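Local coordinates for protein probable UTP--glucose-1-phosphate uridylyltransferase YngB (Bacillus subtilis subsp. subtilis str. 168, PDB 7B1R) that catalyses the formation of UDP-glucose from glucose 1-phosphate and UTP, supporting glycolipid formation and wall teichoic acid glucosylation during anaerobic fermentative growth, at residues R5-P10 and S48-I53; A37-V42 and A94-I99; Y170-T175 and A197-A202. All coordinates share one frame; numbering follows the deposited sequence.

Interaction 1: residues R5-P10 and S48-I53; sequences RKAVIP and SGIEDI
Arg5 and Glu51 meet with their flat groups almost perpendicular, the guanidinium and carboxylate planes 86° apart. Glu51 OE2 sits over one face of the guanidinium, 3.3 Å from Arg5 NE; the salt bridge is therefore a matter of charge, with no N-H aimed at the oxygen. Arg5 starts with CG placed between its backbone N and carbonyl carbon (chi1 65°), and bends at chi2 and chi3 bring the rest of the chain across the glutamate. Arg5 O is gripped twice: Glu51 N reaches it at 3.0 Å, tilted from the carbonyl plane, and Asp52 N at 3.2 Å, close to the C=O direction. Ala7 N bonds to Asp52 O at 3.1 Å; together with the Asp52 N to Arg5 O bond this gives the parallel register of Lys6 with Asp52 and Ala7 with Ile53. The Lys6 side chain slants over that of Asp52 on one face, CG beside CB, but their polar ends part: Lys6 NZ goes to Phe120 O and Glu124, and Asp52 OD1 to Asn98. On the other face Ala7 CB meets Ile50 CG2 at 3.8 Å, and farther along Ile9 CD1 touches Ile53 CG2 at 3.5 Å. This apolar face is covered by helix 37-47, with Ile41, Val42 and Ala45 against it, while Ile50 also reaches Leu142 and Met146 of helix 141-152. Strand 125-129 pairs with the opposite edge of strand 6-11.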
loop_
_atom_site.group_PDB
_atom_site.type_symbol
_atom_site.label_atom_id
_atom_site.label_comp_id
_atom_site.label_asym_id
_atom_site.label_seq_id
_atom_site.Cartn_x
_atom_site.Cartn_y
_atom_site.Cartn_z
ATOM N N ARG A 5 -19.157 -18.275 16.309
ATOM C CA ARG A 5 -19.717 -17.345 15.333
ATOM C C ARG A 5 -19.122 -15.931 15.471
ATOM O O ARG A 5 -19.427 -15.010 14.685
ATOM C CB ARG A 5 -21.243 -17.388 15.443
ATOM C CG ARG A 5 -21.742 -16.889 16.788
ATOM C CD ARG A 5 -22.927 -17.674 17.286
ATOM N NE ARG A 5 -24.235 -17.054 17.110
ATOM C CZ ARG A 5 -24.611 -15.886 17.629
ATOM N NH1 ARG A 5 -23.754 -15.160 18.333
ATOM N NH2 ARG A 5 -25.843 -15.447 17.431
ATOM N N LYS A 6 -18.279 -15.753 16.496
ATOM C CA LYS A 6 -17.689 -14.457 16.769
ATOM C C LYS A 6 -16.173 -14.582 16.724
ATOM O O LYS A 6 -15.607 -15.519 17.294
ATOM C CB LYS A 6 -18.113 -13.969 18.160
ATOM C CG LYS A 6 -19.459 -13.261 18.260
ATOM C CD LYS A 6 -19.995 -13.306 19.680
ATOM C CE LYS A 6 -20.702 -12.040 20.112
ATOM N NZ LYS A 6 -21.462 -12.249 21.366
ATOM N N ALA A 7 -15.530 -13.592 16.091
ATOM C CA ALA A 7 -14.078 -13.499 16.051
ATOM C C ALA A 7 -13.609 -12.148 16.593
ATOM O O ALA A 7 -14.287 -11.125 16.436
ATOM C CB ALA A 7 -13.654 -13.669 14.624
ATOM N N VAL A 8 -12.422 -12.152 17.213
ATOM C CA VAL A 8 -11.747 -10.929 17.629
ATOM C C VAL A 8 -10.476 -10.719 16.820
ATOM O O VAL A 8 -9.570 -11.557 16.919
ATOM C CB VAL A 8 -11.321 -11.003 19.097
ATOM C CG1 VAL A 8 -10.757 -9.658 19.527
ATOM C CG2 VAL A 8 -12.440 -11.494 19.997
ATOM N N ILE A 9 -10.390 -9.574 16.121
ATOM C CA ILE A 9 -9.205 -9.208 15.347
ATOM C C ILE A 9 -8.525 -8.041 16.052
ATOM O O ILE A 9 -9.019 -6.911 15.963
ATOM C CB ILE A 9 -9.586 -8.805 13.909
ATOM C CG1 ILE A 9 -10.431 -9.859 13.204
ATOM C CG2 ILE A 9 -8.386 -8.410 13.079
ATOM C CD1 ILE A 9 -10.911 -9.403 11.848
ATOM N N PRO A 10 -7.376 -8.247 16.746
ATOM C CA PRO A 10 -6.713 -7.164 17.469
ATOM C C PRO A 10 -5.894 -6.431 16.409
ATOM O O PRO A 10 -5.291 -7.068 15.546
ATOM C CB PRO A 10 -5.882 -7.905 18.515
ATOM C CG PRO A 10 -5.508 -9.194 17.818
ATOM C CD PRO A 10 -6.598 -9.491 16.800
ATOM N N SER A 48 -15.476 -18.704 6.779
ATOM C CA SER A 48 -15.415 -19.670 7.867
ATOM C C SER A 48 -16.759 -19.724 8.596
ATOM O O SER A 48 -16.873 -20.446 9.589
ATOM C CB SER A 48 -14.340 -19.283 8.871
ATOM O OG SER A 48 -13.125 -19.984 8.663
ATOM N N GLY A 49 -17.730 -18.906 8.147
ATOM C CA GLY A 49 -19.041 -18.770 8.766
ATOM C C GLY A 49 -19.044 -17.924 10.043
ATOM O O GLY A 49 -19.929 -18.074 10.874
ATOM N N ILE A 50 -18.072 -17.021 10.206
ATOM C CA ILE A 50 -18.145 -16.042 11.280
ATOM C C ILE A 50 -19.111 -14.956 10.844
ATOM O O ILE A 50 -19.046 -14.475 9.715
ATOM C CB ILE A 50 -16.751 -15.473 11.612
ATOM C CG1 ILE A 50 -15.819 -16.589 12.095
ATOM C CG2 ILE A 50 -16.811 -14.293 12.583
ATOM C CD1 ILE A 50 -16.450 -17.525 13.098
ATOM N N GLU A 51 -19.989 -14.558 11.764
ATOM C CA GLU A 51 -20.937 -13.495 11.459
ATOM C C GLU A 51 -20.615 -12.163 12.165
ATOM O O GLU A 51 -21.015 -11.111 11.664
ATOM C CB GLU A 51 -22.355 -14.019 11.673
ATOM C CG GLU A 51 -22.454 -15.015 12.817
ATOM C CD GLU A 51 -23.744 -15.821 12.850
ATOM O OE1 GLU A 51 -24.375 -15.961 11.789
ATOM O OE2 GLU A 51 -24.120 -16.305 13.933
ATOM N N ASP A 52 -19.887 -12.175 13.302
ATOM C CA ASP A 52 -19.713 -10.961 14.096
ATOM C C ASP A 52 -18.263 -10.788 14.547
ATOM O O ASP A 52 -17.785 -11.520 15.411
ATOM C CB ASP A 52 -20.621 -10.933 15.333
ATOM C CG ASP A 52 -22.105 -11.207 15.093
ATOM O OD1 ASP A 52 -22.803 -10.331 14.493
ATOM O OD2 ASP A 52 -22.575 -12.290 15.537
ATOM N N ILE A 53 -17.597 -9.762 14.008
ATOM C CA ILE A 53 -16.198 -9.502 14.309
ATOM C C ILE A 53 -16.054 -8.278 15.223
ATOM O O ILE A 53 -16.684 -7.238 15.008
ATOM C CB ILE A 53 -15.409 -9.312 13.003
ATOM C CG1 ILE A 53 -15.415 -10.573 12.132
ATOM C CG2 ILE A 53 -14.003 -8.814 13.302
ATOM C CD1 ILE A 53 -15.009 -10.326 10.700
#

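Interaction 2: residues A37-V42 and A94-I99; sequences AIQYIV and ADLANI
Gln39 has the only flat side chain touching the other segment, and it meets Leu96 with its aliphatic stem: CG lies 4.5 Å from Leu96 CD1, a loose approach. The amide itself is held by other residues, OE1 by a hydrogen bond with His67 and NE2 by a weak one to Glu43. Gln39 also packs on Pro20 of the second subunit, so this helix flank borders the dimer partner. The Tyr40 ring lies away from 94-99, with Ala37 O of its own helix at its edge, in plane, and makes a cation-pi contact with Lys35. The real weight falls on Val42. Its CG1 stands anti to the backbone N (chi1 173°) and enters a patch formed by three side chains, 3.7 Å from Leu96 CB, 4.0 Å from Ile99 CD1 and 4.4 Å from Ala97 CB. Leu96 crosses the valine at a slant, whereas Ile99 comes at it tip to tip. Phe68 and Ile53 add to the same apolar cluster. This is helix-on-sheet packing in the alpha/beta (Rossmann-like) sheet of a GT-A nucleotidyltransferase: helix 37-47, the crossover helix between parallel strands 6-11 and 52-57, also lies against the loop leading into strand 98-103 and the start of that strand.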
loop_
_atom_site.group_PDB
_atom_site.type_symbol
_atom_site.label_atom_id
_atom_site.label_comp_id
_atom_site.label_asym_id
_atom_site.label_seq_id
_atom_site.Cartn_x
_atom_site.Cartn_y
_atom_site.Cartn_z
ATOM N N ALA A 37 -4.880 -5.561 3.741
ATOM C CA ALA A 37 -4.514 -6.763 4.453
ATOM C C ALA A 37 -5.686 -7.162 5.344
ATOM O O ALA A 37 -6.088 -8.328 5.427
ATOM C CB ALA A 37 -3.281 -6.482 5.251
ATOM N N ILE A 38 -6.276 -6.142 5.968
ATOM C CA ILE A 38 -7.328 -6.374 6.940
ATOM C C ILE A 38 -8.508 -7.059 6.259
ATOM O O ILE A 38 -9.194 -7.843 6.903
ATOM C CB ILE A 38 -7.695 -5.069 7.677
ATOM C CG1 ILE A 38 -8.095 -5.318 9.132
ATOM C CG2 ILE A 38 -8.722 -4.233 6.935
ATOM C CD1 ILE A 38 -9.015 -6.440 9.296
ATOM N N GLN A 39 -8.701 -6.804 4.954
ATOM C CA GLN A 39 -9.864 -7.373 4.290
ATOM C C GLN A 39 -9.726 -8.880 4.112
ATOM O O GLN A 39 -10.717 -9.602 4.206
ATOM C CB GLN A 39 -10.111 -6.763 2.921
ATOM C CG GLN A 39 -11.418 -7.281 2.361
ATOM C CD GLN A 39 -11.596 -6.742 0.974
ATOM O OE1 GLN A 39 -11.160 -5.644 0.641
ATOM N NE2 GLN A 39 -12.217 -7.548 0.141
ATOM N N TYR A 40 -8.493 -9.328 3.838
ATOM C CA TYR A 40 -8.186 -10.747 3.727
ATOM C C TYR A 40 -8.644 -11.470 4.996
ATOM O O TYR A 40 -9.287 -12.503 4.898
ATOM C CB TYR A 40 -6.697 -10.977 3.448
ATOM C CG TYR A 40 -6.218 -10.671 2.049
ATOM C CD1 TYR A 40 -6.311 -11.613 1.032
ATOM C CD2 TYR A 40 -5.662 -9.432 1.755
ATOM C CE1 TYR A 40 -5.868 -11.327 -0.246
ATOM C CE2 TYR A 40 -5.189 -9.142 0.492
ATOM C CZ TYR A 40 -5.292 -10.090 -0.515
ATOM O OH TYR A 40 -4.810 -9.757 -1.760
ATOM N N ILE A 41 -8.331 -10.898 6.169
ATOM C CA ILE A 41 -8.597 -11.505 7.458
ATOM C C ILE A 41 -10.101 -11.586 7.700
ATOM O O ILE A 41 -10.571 -12.597 8.206
ATOM C CB ILE A 41 -7.904 -10.693 8.559
ATOM C CG1 ILE A 41 -6.445 -10.422 8.186
ATOM C CG2 ILE A 41 -8.065 -11.389 9.896
ATOM C CD1 ILE A 41 -5.770 -9.319 8.977
ATOM N N VAL A 42 -10.842 -10.526 7.340
ATOM C CA VAL A 42 -12.288 -10.558 7.450
ATOM C C VAL A 42 -12.844 -11.648 6.535
ATOM O O VAL A 42 -13.798 -12.331 6.910
ATOM C CB VAL A 42 -12.953 -9.196 7.161
ATOM C CG1 VAL A 42 -14.480 -9.303 7.111
ATOM C CG2 VAL A 42 -12.571 -8.162 8.197
ATOM N N ALA A 94 -18.600 -4.327 2.159
ATOM C CA ALA A 94 -19.369 -3.744 3.235
ATOM C C ALA A 94 -20.368 -4.754 3.792
ATOM O O ALA A 94 -21.036 -4.450 4.767
ATOM C CB ALA A 94 -20.021 -2.480 2.739
ATOM N N ASP A 95 -20.412 -5.973 3.226
ATOM C CA ASP A 95 -21.392 -6.976 3.633
ATOM C C ASP A 95 -20.772 -8.234 4.245
ATOM O O ASP A 95 -21.497 -9.159 4.628
ATOM C CB ASP A 95 -22.321 -7.345 2.480
ATOM C CG ASP A 95 -23.545 -6.456 2.462
ATOM O OD1 ASP A 95 -23.886 -5.978 1.373
ATOM O OD2 ASP A 95 -24.124 -6.229 3.553
ATOM N N LEU A 96 -19.440 -8.268 4.368
ATOM C CA LEU A 96 -18.795 -9.524 4.699
ATOM C C LEU A 96 -19.219 -10.005 6.076
ATOM O O LEU A 96 -19.284 -11.204 6.308
ATOM C CB LEU A 96 -17.280 -9.355 4.639
ATOM C CG LEU A 96 -16.747 -9.080 3.246
ATOM C CD1 LEU A 96 -15.744 -7.955 3.311
ATOM C CD2 LEU A 96 -16.163 -10.349 2.629
ATOM N N ALA A 97 -19.412 -9.071 7.015
ATOM C CA ALA A 97 -19.637 -9.440 8.408
ATOM C C ALA A 97 -20.173 -8.238 9.153
ATOM O O ALA A 97 -20.382 -7.189 8.555
ATOM C CB ALA A 97 -18.380 -9.947 9.072
ATOM N N ASN A 98 -20.443 -8.437 10.445
ATOM C CA ASN A 98 -20.895 -7.366 11.313
ATOM C C ASN A 98 -19.666 -6.857 12.047
ATOM O O ASN A 98 -19.226 -7.490 13.014
ATOM C CB ASN A 98 -21.899 -7.864 12.353
ATOM C CG ASN A 98 -23.277 -8.174 11.815
ATOM O OD1 ASN A 98 -23.648 -7.752 10.714
ATOM N ND2 ASN A 98 -24.039 -8.904 12.617
ATOM N N ILE A 99 -19.108 -5.740 11.566
ATOM C CA ILE A 99 -17.853 -5.283 12.136
ATOM C C ILE A 99 -18.126 -4.286 13.261
ATOM O O ILE A 99 -18.619 -3.185 13.005
ATOM C CB ILE A 99 -16.927 -4.693 11.062
ATOM C CG1 ILE A 99 -17.017 -5.423 9.724
ATOM C CG2 ILE A 99 -15.505 -4.681 11.563
ATOM C CD1 ILE A 99 -16.155 -6.638 9.641
#

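Interaction 3: residues Y170-T175 and A197-A202; sequences YGIINT and APSEIA
Ile172 and Ala202 are bridged through their backbones, CA to CA 4.6 Å, at a single point between two segments whose end-to-end directions differ by 131°. Both belong to the large mixed sheet of the nucleotidyltransferase domain, where the weakly bonded strand at about 173-175 pairs with strand 182-188 and strand 201-204 with strand 156-161. Just one conventional hydrogen bond spans them, Ile173 N to Ile201 O at 3.1 Å, with the donor almost in line with the carbonyl; CA-H...O contacts flank it, from Ile172 CA to Ile201 O and from Ala202 CA to Gly171 O. In 197-202, an ST turn at Ser199 leads into strand 201-204. Ile172 packs against this turn with both branches. With CG1 beside the backbone N (chi1 -54°), CG2 stands anti to it and touches Pro198 CD at 3.8 Å and also lies against Ser199, while CD1 reaches Ala202 CB at 3.6 Å. Ile173 and Ile201 run side by side, pointing the same way, with Ile173 CG2 3.5 Å from Ile201 CB. Farther out, Asn174 crosses Pro198 at about a right angle, its CB on the proline CG. At the other end Ala202 CB packs obliquely on Tyr170, whose hydroxyl is bonded to Arg252. Within the turn, Ser199 OG accepts from Ile201 N at 2.6 Å, with an N-H...O angle of 140°.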
loop_
_atom_site.group_PDB
_atom_site.type_symbol
_atom_site.label_atom_id
_atom_site.label_comp_id
_atom_site.label_asym_id
_atom_site.label_seq_id
_atom_site.Cartn_x
_atom_site.Cartn_y
_atom_site.Cartn_z
ATOM N N TYR A 170 8.170 -17.562 16.888
ATOM C CA TYR A 170 6.841 -18.108 17.093
ATOM C C TYR A 170 6.632 -18.604 18.524
ATOM O O TYR A 170 7.552 -18.598 19.341
ATOM C CB TYR A 170 6.615 -19.261 16.123
ATOM C CG TYR A 170 6.595 -18.904 14.662
ATOM C CD1 TYR A 170 5.519 -18.221 14.115
ATOM C CD2 TYR A 170 7.608 -19.316 13.807
ATOM C CE1 TYR A 170 5.471 -17.922 12.761
ATOM C CE2 TYR A 170 7.576 -19.031 12.447
ATOM C CZ TYR A 170 6.502 -18.326 11.927
ATOM O OH TYR A 170 6.419 -18.014 10.608
ATOM N N GLY A 171 5.378 -18.980 18.812
ATOM C CA GLY A 171 5.033 -19.830 19.937
ATOM C C GLY A 171 4.988 -21.279 19.468
ATOM O O GLY A 171 4.395 -21.582 18.420
ATOM N N ILE A 172 5.639 -22.160 20.243
ATOM C CA ILE A 172 5.799 -23.543 19.824
ATOM C C ILE A 172 5.019 -24.466 20.751
ATOM O O ILE A 172 5.129 -24.375 21.978
ATOM C CB ILE A 172 7.289 -23.916 19.741
ATOM C CG1 ILE A 172 8.067 -22.936 18.855
ATOM C CG2 ILE A 172 7.460 -25.360 19.294
ATOM C CD1 ILE A 172 7.604 -22.894 17.414
ATOM N N ILE A 173 4.208 -25.311 20.103
ATOM C CA ILE A 173 3.405 -26.389 20.652
ATOM C C ILE A 173 4.356 -27.415 21.256
ATOM O O ILE A 173 5.553 -27.401 20.986
ATOM C CB ILE A 173 2.692 -27.039 19.465
ATOM C CG1 ILE A 173 1.284 -27.490 19.786
ATOM C CG2 ILE A 173 3.500 -28.222 18.994
ATOM C CD1 ILE A 173 0.990 -28.779 19.058
ATOM N N ASN A 174 3.812 -28.338 22.047
ATOM C CA ASN A 174 4.637 -29.341 22.699
ATOM C C ASN A 174 3.797 -30.594 22.868
ATOM O O ASN A 174 3.193 -30.784 23.921
ATOM C CB ASN A 174 5.179 -28.865 24.051
ATOM C CG ASN A 174 5.800 -29.964 24.888
ATOM O OD1 ASN A 174 5.712 -31.149 24.550
ATOM N ND2 ASN A 174 6.437 -29.573 25.981
ATOM N N THR A 175 3.792 -31.433 21.828
ATOM C CA THR A 175 2.839 -32.526 21.761
ATOM C C THR A 175 3.278 -33.728 22.595
ATOM O O THR A 175 4.385 -33.784 23.137
ATOM C CB THR A 175 2.632 -33.024 20.331
ATOM O OG1 THR A 175 3.078 -31.985 19.469
ATOM C CG2 THR A 175 1.185 -33.344 20.050
ATOM N N ALA A 197 13.283 -24.915 22.384
ATOM C CA ALA A 197 12.030 -25.232 21.717
ATOM C C ALA A 197 11.807 -26.738 21.723
ATOM O O ALA A 197 12.740 -27.485 21.446
ATOM C CB ALA A 197 12.061 -24.717 20.307
ATOM N N PRO A 198 10.576 -27.213 22.041
ATOM C CA PRO A 198 10.267 -28.640 22.148
ATOM C C PRO A 198 9.494 -29.189 20.948
ATOM O O PRO A 198 8.778 -30.183 21.052
ATOM C CB PRO A 198 9.294 -28.581 23.335
ATOM C CG PRO A 198 8.437 -27.387 23.002
ATOM C CD PRO A 198 9.401 -26.392 22.372
ATOM N N SER A 199 9.630 -28.510 19.810
ATOM C CA SER A 199 9.014 -28.925 18.561
ATOM C C SER A 199 9.432 -27.936 17.477
ATOM O O SER A 199 10.040 -26.909 17.774
ATOM C CB SER A 199 7.515 -28.977 18.706
ATOM O OG SER A 199 6.873 -28.822 17.449
ATOM N N GLU A 200 9.116 -28.241 16.218
ATOM C CA GLU A 200 9.195 -27.200 15.213
ATOM C C GLU A 200 7.788 -26.908 14.668
ATOM O O GLU A 200 7.644 -26.569 13.488
ATOM C CB GLU A 200 10.274 -27.564 14.188
ATOM N N ILE A 201 6.760 -27.041 15.535
ATOM C CA ILE A 201 5.366 -26.744 15.206
ATOM C C ILE A 201 4.954 -25.418 15.856
ATOM O O ILE A 201 4.870 -25.317 17.087
ATOM C CB ILE A 201 4.407 -27.879 15.630
ATOM C CG1 ILE A 201 4.739 -29.246 15.020
ATOM C CG2 ILE A 201 2.961 -27.485 15.373
ATOM C CD1 ILE A 201 4.236 -29.454 13.603
ATOM N N ALA A 202 4.650 -24.421 15.004
ATOM C CA ALA A 202 4.420 -23.045 15.439
ATOM C C ALA A 202 2.958 -22.609 15.257
ATOM O O ALA A 202 2.278 -23.005 14.298
ATOM C CB ALA A 202 5.379 -22.128 14.715
#

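Overall arrangement
From the N terminus, strand 6-11 leads to helix 37-47, and the chain then returns at 48-53 to close interaction 1, a beta-alpha-beta crossover. Interaction 2 opens inside that loop, on the helix, but closes beyond it at 94-99, so the two contacts cross in sequence. They also touch in space, with centres about 9 Å apart: Ile53 packs on both Val42 and Ala97, and strands 52-57 and 98-103 are sheet neighbours. Interaction 3 follows in series, closing a 21-residue loop that holds strands 177-179 and 182-188. Its centre lies about 26 Å from that of interaction 1 and about 30 Å from that of interaction 2, yet all three reach the same mixed sheet.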